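Virulence protein vsdE (Salmonella enterica, PDB 5LQ6) is a cysteine hydrolase effector, related to the papain-like clan, that suppresses host immune responses and contributes to bacterial virulence. Local coordinates at residues S54-N66 against Y180-L193. The protein carries 4 engineered substitutions. Sequence-based numbering, arbitrary orientation. Where two conformers were deposited one is given.
Sequences SRDNLKQMARYVN and YVQFIDSWKTSNIL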
ATOM      1  N   SER A  54       3.140  -5.270 -15.651  1.00 18.78           N
ATOM      2  CA  SER A  54       2.383  -6.451 -15.871  1.00 19.56           C
ATOM      3  C   SER A  54       1.965  -7.017 -14.519  1.00 17.33           C
ATOM      4  O   SER A  54       2.514  -6.672 -13.447  1.00 16.77           O
ATOM      5  CB  SER A  54       3.235  -7.489 -16.597  1.00 19.11           C
ATOM      6  OG  SER A  54       4.257  -8.009 -15.761  1.00 20.22           O
ATOM      7  N   ARG A  55       1.030  -7.950 -14.555  1.00 16.69           N
ATOM      8  CA  ARG A  55       0.621  -8.619 -13.339  1.00 14.86           C
ATOM      9  C   ARG A  55       1.778  -9.366 -12.718  1.00 16.69           C
ATOM     10  O   ARG A  55       1.975  -9.392 -11.508  1.00 16.81           O
ATOM     11  CB  ARG A  55      -0.589  -9.519 -13.597  1.00 14.53           C
ATOM     12  CG  ARG A  55      -1.185 -10.097 -12.341  1.00 14.55           C
ATOM     13  CD  ARG A  55      -2.393 -10.932 -12.707  1.00 14.09           C
ATOM     14  NE  ARG A  55      -3.071 -11.420 -11.530  1.00 14.11           N
ATOM     15  CZ  ARG A  55      -2.788 -12.555 -10.921  1.00 15.33           C
ATOM     16  NH1 ARG A  55      -1.794 -13.335 -11.353  1.00 17.68           N
ATOM     17  NH2 ARG A  55      -3.484 -12.908  -9.850  1.00 14.23           N
ATOM     18  N   ASP A  56       2.595 -10.004 -13.558  1.00 16.68           N
ATOM     19  CA  ASP A  56       3.741 -10.718 -13.069  1.00 18.00           C
ATOM     20  C   ASP A  56       4.777  -9.774 -12.424  1.00 17.68           C
ATOM     21  O   ASP A  56       5.408 -10.123 -11.426  1.00 17.54           O
ATOM     22  CB  ASP A  56       4.423 -11.450 -14.228  1.00 21.50           C
ATOM     23  CG  ASP A  56       5.596 -12.228 -13.742  1.00 28.00           C
ATOM     24  OD1 ASP A  56       5.348 -13.203 -13.014  1.00 32.58           O
ATOM     25  OD2 ASP A  56       6.748 -11.797 -14.011  1.00 35.01           O
ATOM     26  N   ASN A  57       4.962  -8.597 -12.977  1.00 16.42           N
ATOM     27  CA  ASN A  57       5.786  -7.571 -12.339  1.00 17.12           C
ATOM     28  C   ASN A  57       5.309  -7.317 -10.923  1.00 16.66           C
ATOM     29  O   ASN A  57       6.111  -7.249  -9.975  1.00 17.57           O
ATOM     30  CB  ASN A  57       5.803  -6.219 -13.085  1.00 17.88           C
ATOM     31  CG  ASN A  57       6.471  -6.237 -14.454  1.00 19.65           C
ATOM     32  OD1 ASN A  57       6.097  -5.433 -15.305  1.00 21.38           O
ATOM     33  ND2 ASN A  57       7.473  -7.073 -14.640  1.00 22.47           N
ATOM     34  N   LEU A  58       4.006  -7.103 -10.788  1.00 15.53           N
ATOM     35  CA  LEU A  58       3.460  -6.834  -9.461  1.00 16.03           C
ATOM     36  C   LEU A  58       3.673  -7.965  -8.473  1.00 15.09           C
ATOM     37  O   LEU A  58       3.877  -7.734  -7.299  1.00 15.88           O
ATOM     38  CB  LEU A  58       1.949  -6.505  -9.536  1.00 18.41           C
ATOM     39  CG  LEU A  58       1.550  -5.258 -10.246  1.00 22.40           C
ATOM     40  CD1 LEU A  58       0.007  -5.235 -10.215  1.00 25.85           C
ATOM     41  CD2 LEU A  58       2.110  -4.027  -9.560  1.00 22.02           C
ATOM     42  N   LYS A  59       3.578  -9.209  -8.937  1.00 16.34           N
ATOM     43  CA  LYS A  59       3.849 -10.318  -8.062  1.00 16.43           C
ATOM     44  C   LYS A  59       5.272 -10.239  -7.544  1.00 17.03           C
ATOM     45  O   LYS A  59       5.532 -10.441  -6.353  1.00 17.20           O
ATOM     46  CB  LYS A  59       3.662 -11.660  -8.809  1.00 21.30           C
ATOM     47  CG  LYS A  59       3.673 -12.866  -7.916  1.00 27.45           C
ATOM     48  CD  LYS A  59       3.595 -14.163  -8.716  1.00 36.46           C
ATOM     49  CE  LYS A  59       2.623 -14.066  -9.891  1.00 41.27           C
ATOM     50  NZ  LYS A  59       2.564 -15.361 -10.636  1.00 49.53           N
ATOM     51  N   GLN A  60       6.229  -9.995  -8.442  1.00 16.25           N
ATOM     52  CA  GLN A  60       7.612  -9.943  -8.010  0.51 17.87           C
ATOM     53  C   GLN A  60       7.866  -8.777  -7.037  1.00 17.43           C
ATOM     54  O   GLN A  60       8.597  -8.919  -6.081  1.00 17.23           O
ATOM     55  CB  GLN A  60       8.541  -9.849  -9.213  0.51 18.23           C
ATOM     56  CG  GLN A  60       8.393 -10.919 -10.314  0.51 19.70           C
ATOM     57  CD  GLN A  60       7.878 -12.300  -9.886  0.51 23.76           C
ATOM     58  OE1 GLN A  60       8.389 -12.949  -8.942  0.51 26.02           O
ATOM     59  NE2 GLN A  60       6.860 -12.774 -10.597  0.51 25.50           N
ATOM     60  N   MET A  61       7.217  -7.651  -7.292  1.00 15.74           N
ATOM     61  CA  MET A  61       7.349  -6.479  -6.406  1.00 15.62           C
ATOM     62  C   MET A  61       6.758  -6.743  -5.029  1.00 15.08           C
ATOM     63  O   MET A  61       7.321  -6.355  -3.998  1.00 15.17           O
ATOM     64  CB  MET A  61       6.696  -5.256  -7.062  1.00 15.42           C
ATOM     65  CG  MET A  61       7.445  -4.831  -8.298  1.00 17.92           C
ATOM     66  SD  MET A  61       6.913  -3.310  -9.058  1.00 23.04           S
ATOM     67  CE  MET A  61       7.837  -2.133  -8.043  1.00 21.05           C
ATOM     68  N   ALA A  62       5.625  -7.425  -4.981  1.00 14.84           N
ATOM     69  CA  ALA A  62       5.004  -7.777  -3.701  1.00 14.61           C
ATOM     70  C   ALA A  62       5.829  -8.763  -2.911  1.00 16.86           C
ATOM     71  O   ALA A  62       5.931  -8.675  -1.705  1.00 18.06           O
ATOM     72  CB  ALA A  62       3.612  -8.333  -3.908  1.00 16.47           C
ATOM     73  N   ARG A  63       6.454  -9.723  -3.618  1.00 17.32           N
ATOM     74  CA  ARG A  63       7.358 -10.637  -2.927  1.00 18.97           C
ATOM     75  C   ARG A  63       8.573  -9.921  -2.368  1.00 18.99           C
ATOM     76  O   ARG A  63       9.021 -10.264  -1.290  1.00 20.51           O
ATOM     77  CB  ARG A  63       7.806 -11.756  -3.864  1.00 21.36           C
ATOM     78  CG  ARG A  63       6.723 -12.762  -4.192  1.00 23.96           C
ATOM     79  CD  ARG A  63       7.148 -13.673  -5.315  1.00 30.18           C
ATOM     80  NE  ARG A  63       6.239 -14.819  -5.448  1.00 36.61           N
ATOM     81  CZ  ARG A  63       6.250 -15.667  -6.484  1.00 43.28           C
ATOM     82  NH1 ARG A  63       7.097 -15.489  -7.525  1.00 41.02           N
ATOM     83  NH2 ARG A  63       5.416 -16.690  -6.482  1.00 44.08           N
ATOM     84  N   TYR A  64       9.102  -8.958  -3.112  1.00 17.51           N
ATOM     85  CA  TYR A  64      10.308  -8.214  -2.729  1.00 18.76           C
ATOM     86  C   TYR A  64      10.145  -7.514  -1.383  1.00 21.09           C
ATOM     87  O   TYR A  64      11.027  -7.565  -0.521  1.00 19.19           O
ATOM     88  CB  TYR A  64      10.722  -7.229  -3.785  1.00 18.57           C
ATOM     89  CG  TYR A  64      11.960  -6.470  -3.402  1.00 18.13           C
ATOM     90  CD1 TYR A  64      13.233  -7.016  -3.606  1.00 22.04           C
ATOM     91  CD2 TYR A  64      11.891  -5.214  -2.813  1.00 19.01           C
ATOM     92  CE1 TYR A  64      14.355  -6.336  -3.226  1.00 20.80           C
ATOM     93  CE2 TYR A  64      13.037  -4.532  -2.423  1.00 21.22           C
ATOM     94  CZ  TYR A  64      14.272  -5.090  -2.656  1.00 23.20           C
ATOM     95  OH  TYR A  64      15.423  -4.385  -2.284  1.00 23.73           O
ATOM     96  N   VAL A  65       9.009  -6.838  -1.185  1.00 16.44           N
ATOM     97  CA  VAL A  65       8.894  -6.048   0.022  1.00 17.84           C
ATOM     98  C   VAL A  65       8.836  -6.809   1.301  1.00 18.69           C
ATOM     99  O   VAL A  65       9.160  -6.269   2.370  1.00 18.83           O
ATOM    100  CB  VAL A  65       7.703  -5.034  -0.015  1.00 16.15           C
ATOM    101  CG1 VAL A  65       7.880  -4.022  -1.123  1.00 17.26           C
ATOM    102  CG2 VAL A  65       6.371  -5.725  -0.155  1.00 17.09           C
ATOM    103  N   ASN A  66       8.380  -8.068   1.255  1.00 17.50           N
ATOM    104  CA  ASN A  66       8.170  -8.833   2.473  1.00 19.44           C
ATOM    105  C   ASN A  66       9.308  -9.830   2.659  1.00 25.38           C
ATOM    106  O   ASN A  66       9.254 -10.847   1.997  1.00 26.69           O
ATOM    107  CB  ASN A  66       6.781  -9.516   2.475  1.00 20.36           C
ATOM    108  CG  ASN A  66       6.343  -9.981   3.847  1.00 22.29           C
ATOM    109  OD1 ASN A  66       7.077  -9.827   4.837  1.00 27.81           O
ATOM    110  ND2 ASN A  66       5.097 -10.457   3.956  1.00 18.56           N
ATOM    111  N   TYR A 180      -8.008  -3.179 -15.422  1.00 12.91           N
ATOM    112  CA  TYR A 180      -8.633  -3.784 -14.279  1.00 12.49           C
ATOM    113  C   TYR A 180      -7.831  -3.488 -13.041  1.00 10.70           C
ATOM    114  O   TYR A 180      -6.623  -3.238 -13.098  1.00 10.27           O
ATOM    115  CB  TYR A 180      -8.832  -5.304 -14.462  1.00 12.56           C
ATOM    116  CG  TYR A 180      -7.587  -6.108 -14.575  1.00 12.77           C
ATOM    117  CD1 TYR A 180      -6.949  -6.617 -13.443  1.00 14.17           C
ATOM    118  CD2 TYR A 180      -7.026  -6.428 -15.790  1.00 15.33           C
ATOM    119  CE1 TYR A 180      -5.807  -7.357 -13.518  1.00 14.68           C
ATOM    120  CE2 TYR A 180      -5.866  -7.165 -15.882  1.00 15.59           C
ATOM    121  CZ  TYR A 180      -5.263  -7.687 -14.760  1.00 15.40           C
ATOM    122  OH  TYR A 180      -4.138  -8.463 -14.846  1.00 18.12           O
ATOM    123  N   VAL A 181      -8.518  -3.534 -11.890  1.00 12.00           N
ATOM    124  CA  VAL A 181      -7.833  -3.344 -10.604  1.00 10.90           C
ATOM    125  C   VAL A 181      -7.293  -4.680 -10.094  1.00 11.32           C
ATOM    126  O   VAL A 181      -8.032  -5.640  -9.974  1.00 13.65           O
ATOM    127  CB  VAL A 181      -8.792  -2.776  -9.553  1.00 12.41           C
ATOM    128  CG1 VAL A 181      -8.116  -2.586  -8.205  1.00 13.14           C
ATOM    129  CG2 VAL A 181      -9.336  -1.460 -10.033  1.00 13.24           C
ATOM    130  N   GLN A 182      -5.977  -4.707  -9.857  1.00 10.07           N
ATOM    131  CA  GLN A 182      -5.364  -5.794  -9.150  1.00 10.98           C
ATOM    132  C   GLN A 182      -5.105  -5.392  -7.703  1.00 10.68           C
ATOM    133  O   GLN A 182      -4.244  -4.556  -7.444  1.00 11.23           O
ATOM    134  CB  GLN A 182      -4.088  -6.233  -9.820  1.00 11.92           C
ATOM    135  CG  GLN A 182      -3.386  -7.398  -9.157  1.00 11.68           C
ATOM    136  CD  GLN A 182      -4.197  -8.657  -9.233  1.00 12.49           C
ATOM    137  OE1 GLN A 182      -4.461  -9.159 -10.362  1.00 13.12           O
ATOM    138  NE2 GLN A 182      -4.715  -9.131  -8.104  1.00 12.58           N
ATOM    139  N   PHE A 183      -5.835  -6.002  -6.789  1.00 11.57           N
ATOM    140  CA  PHE A 183      -5.482  -5.881  -5.356  1.00 11.60           C
ATOM    141  C   PHE A 183      -4.249  -6.659  -5.082  1.00 11.84           C
ATOM    142  O   PHE A 183      -4.039  -7.760  -5.629  1.00 11.71           O
ATOM    143  CB  PHE A 183      -6.669  -6.259  -4.496  1.00 12.09           C
ATOM    144  CG  PHE A 183      -7.817  -5.286  -4.607  1.00 12.72           C
ATOM    145  CD1 PHE A 183      -7.731  -4.050  -4.044  1.00 13.05           C
ATOM    146  CD2 PHE A 183      -8.994  -5.604  -5.291  1.00 15.44           C
ATOM    147  CE1 PHE A 183      -8.776  -3.117  -4.109  1.00 14.38           C
ATOM    148  CE2 PHE A 183     -10.019  -4.678  -5.359  1.00 16.12           C
ATOM    149  CZ  PHE A 183      -9.912  -3.449  -4.773  1.00 15.07           C
ATOM    150  N   ILE A 184      -3.412  -6.099  -4.207  1.00 10.17           N
ATOM    151  CA  ILE A 184      -2.125  -6.692  -3.831  1.00 10.77           C
ATOM    152  C   ILE A 184      -2.044  -6.647  -2.308  1.00 11.63           C
ATOM    153  O   ILE A 184      -2.183  -5.589  -1.721  1.00 12.46           O
ATOM    154  CB  ILE A 184      -0.920  -5.981  -4.431  1.00 12.16           C
ATOM    155  CG1 ILE A 184      -1.052  -5.824  -5.925  1.00 14.66           C
ATOM    156  CG2 ILE A 184       0.346  -6.697  -4.060  1.00 12.66           C
ATOM    157  CD1 ILE A 184      -0.245  -4.681  -6.462  1.00 16.81           C
ATOM    158  N   ASP A 185      -1.835  -7.777  -1.668  1.00 11.10           N
ATOM    159  CA  ASP A 185      -1.669  -7.808  -0.202  1.00 11.65           C
ATOM    160  C   ASP A 185      -0.363  -8.491   0.075  1.00 12.02           C
ATOM    161  O   ASP A 185      -0.337  -9.727   0.257  1.00 11.63           O
ATOM    162  CB  ASP A 185      -2.872  -8.428   0.510  1.00 11.87           C
ATOM    163  CG  ASP A 185      -2.843  -8.226   1.988  1.00 14.01           C
ATOM    164  OD1 ASP A 185      -1.768  -7.906   2.522  1.00 13.56           O
ATOM    165  OD2 ASP A 185      -3.913  -8.340   2.619  1.00 14.99           O
ATOM    166  N   SER A 186       0.736  -7.731   0.153  1.00 11.65           N
ATOM    167  CA  SER A 186       2.062  -8.305   0.337  1.00 12.04           C
ATOM    168  C   SER A 186       2.216  -8.921   1.715  1.00 13.31           C
ATOM    169  O   SER A 186       3.102  -9.780   1.921  1.00 14.80           O
ATOM    170  CB  SER A 186       3.144  -7.298   0.077  1.00 13.71           C
ATOM    171  OG  SER A 186       3.096  -6.218   1.028  1.00 13.72           O
ATOM    172  N   TRP A 187       1.367  -8.539   2.652  1.00 12.19           N
ATOM    173  CA  TRP A 187       1.331  -9.151   3.999  1.00 13.28           C
ATOM    174  C   TRP A 187       0.747 -10.543   4.001  1.00 13.49           C
ATOM    175  O   TRP A 187       1.134 -11.425   4.806  1.00 14.81           O
ATOM    176  CB  TRP A 187       0.550  -8.218   4.921  1.00 14.00           C
ATOM    177  CG  TRP A 187       0.309  -8.694   6.297  1.00 14.79           C
ATOM    178  CD1 TRP A 187       1.128  -8.482   7.357  1.00 17.93           C
ATOM    179  CD2 TRP A 187      -0.787  -9.447   6.755  1.00 15.57           C
ATOM    180  NE1 TRP A 187       0.594  -9.080   8.474  1.00 19.97           N
ATOM    181  CE2 TRP A 187      -0.606  -9.643   8.145  1.00 19.32           C
ATOM    182  CE3 TRP A 187      -1.947  -9.923   6.158  1.00 17.49           C
ATOM    183  CZ2 TRP A 187      -1.535 -10.354   8.921  1.00 22.62           C
ATOM    184  CZ3 TRP A 187      -2.895 -10.639   6.960  1.00 20.42           C
ATOM    185  CH2 TRP A 187      -2.646 -10.854   8.301  1.00 21.12           C
ATOM    186  N   LYS A 188      -0.243 -10.786   3.147  1.00 12.42           N
ATOM    187  CA  LYS A 188      -1.001 -12.033   3.122  1.00 13.21           C
ATOM    188  C   LYS A 188      -0.265 -12.992   2.197  1.00 14.19           C
ATOM    189  O   LYS A 188      -0.623 -13.133   1.020  1.00 14.23           O
ATOM    190  CB  LYS A 188      -2.453 -11.771   2.653  1.00 13.53           C
ATOM    191  CG  LYS A 188      -3.401 -12.980   2.699  1.00 15.49           C
ATOM    192  CD  LYS A 188      -3.929 -13.337   4.076  1.00 15.89           C
ATOM    193  CE  LYS A 188      -4.945 -14.446   3.952  1.00 16.76           C
ATOM    194  NZ  LYS A 188      -5.514 -14.906   5.256  1.00 17.85           N
ATOM    195  N   THR A 189       0.769 -13.647   2.724  1.00 15.57           N
ATOM    196  CA  THR A 189       1.685 -14.372   1.877  1.00 15.86           C
ATOM    197  C   THR A 189       1.053 -15.634   1.288  1.00 14.81           C
ATOM    198  O   THR A 189       1.559 -16.125   0.290  1.00 16.44           O
ATOM    199  CB  THR A 189       2.954 -14.723   2.612  1.00 19.19           C
ATOM    200  OG1 THR A 189       2.563 -15.398   3.797  1.00 19.79           O
ATOM    201  CG2 THR A 189       3.775 -13.479   2.937  1.00 20.51           C
ATOM    202  N   SER A 190      -0.076 -16.075   1.809  1.00 13.97           N
ATOM    203  CA  SER A 190      -0.804 -17.193   1.213  1.00 14.77           C
ATOM    204  C   SER A 190      -1.462 -16.802  -0.110  1.00 15.31           C
ATOM    205  O   SER A 190      -1.788 -17.667  -0.933  1.00 14.49           O
ATOM    206  CB  SER A 190      -1.867 -17.713   2.147  1.00 15.63           C
ATOM    207  OG  SER A 190      -2.834 -16.732   2.529  1.00 17.26           O
ATOM    208  N   ASN A 191      -1.690 -15.511  -0.362  1.00 14.31           N
ATOM    209  CA  ASN A 191      -2.382 -15.061  -1.568  1.00 13.31           C
ATOM    210  C   ASN A 191      -2.126 -13.551  -1.772  1.00 11.34           C
ATOM    211  O   ASN A 191      -2.961 -12.735  -1.429  1.00 13.24           O
ATOM    212  CB  ASN A 191      -3.869 -15.374  -1.479  1.00 13.11           C
ATOM    213  CG  ASN A 191      -4.653 -15.166  -2.734  1.00 13.46           C
ATOM    214  OD1 ASN A 191      -4.096 -15.112  -3.826  1.00 14.91           O
ATOM    215  ND2 ASN A 191      -5.942 -15.023  -2.617  1.00 13.80           N
ATOM    216  N   ILE A 192      -0.970 -13.246  -2.297  1.00 11.75           N
ATOM    217  CA  ILE A 192      -0.531 -11.857  -2.363  1.00 11.06           C
ATOM    218  C   ILE A 192      -1.253 -11.087  -3.487  1.00 11.46           C
ATOM    219  O   ILE A 192      -1.278  -9.840  -3.430  1.00 11.27           O
ATOM    220  CB  ILE A 192       0.979 -11.712  -2.484  1.00 14.17           C
ATOM    221  CG1 ILE A 192       1.496 -12.383  -3.739  1.00 16.21           C
ATOM    222  CG2 ILE A 192       1.654 -12.248  -1.228  1.00 13.97           C
ATOM    223  CD1 ILE A 192       2.974 -12.146  -4.009  1.00 19.89           C
ATOM    224  N   LEU A 193      -1.827 -11.772  -4.460  1.00 10.71           N
ATOM    225  CA  LEU A 193      -2.607 -11.160  -5.518  1.00 11.55           C
ATOM    226  C   LEU A 193      -4.015 -11.703  -5.504  1.00 11.50           C
ATOM    227  O   LEU A 193      -4.394 -12.521  -6.389  1.00 12.26           O
ATOM    228  CB  LEU A 193      -1.992 -11.312  -6.906  1.00 12.39           C
ATOM    229  CG  LEU A 193      -1.036 -10.239  -7.396  1.00 20.98           C
ATOM    230  CD1 LEU A 193       0.035  -9.757  -6.511  1.00 24.10           C
ATOM    231  CD2 LEU A 193      -0.467 -10.713  -8.749  1.00 21.31           C
TER
HETATM  232  O   HOH W   1      -5.877 -11.789  -8.619  1.00 14.60           O
HETATM  233  O   HOH W   2       4.767 -10.646  -0.140  1.00 16.93           O
HETATM  234  O   HOH W   3       3.498 -11.368   6.252  1.00 23.27           O
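The Arg55 guanidinium carries the Leu193 methyl CD2 over the centre of one face, 3.7 Å above its plane, while a water sits in plane at its edge. Near that edge too, tilted slightly from the plane, lies Gln182 OE1, to which Arg55 NE donates a hydrogen bond of 2.9 Å; the donor stands 54° above the amide plane of Gln182, off the lone pairs. The extended Arg55 chain, with CG anti to the backbone N (chi1 -172°), reaches from helix 55-65 to strand 180-184. The amide of Gln182 is fixed at its other end by a nearly straight bond from NE2 to Phe183 O, and the edge water joins Arg55 NH2, Gln182 NE2 and Leu193 O. Further along, the Leu58 and Ile184 side chains cross at about a right angle, with their CD1 methyls 3.8 Å apart, and Ala62 CB touches both Ile184 CG2 (3.7 Å) and Ile192 CD1 (3.9 Å). At the far end of the contact Asn66 ND2 donates to Ser186 O (2.9 Å), and a second water bridges that carbonyl to Ala62 O. Helix 55-65 thus packs on an outermost strand of the antiparallel sheet and on the turn after it, where Asp185 is hydrogen-bonded to His165, consistent with the Cys-His-Asp catalytic triad of papain-like cysteine hydrolases.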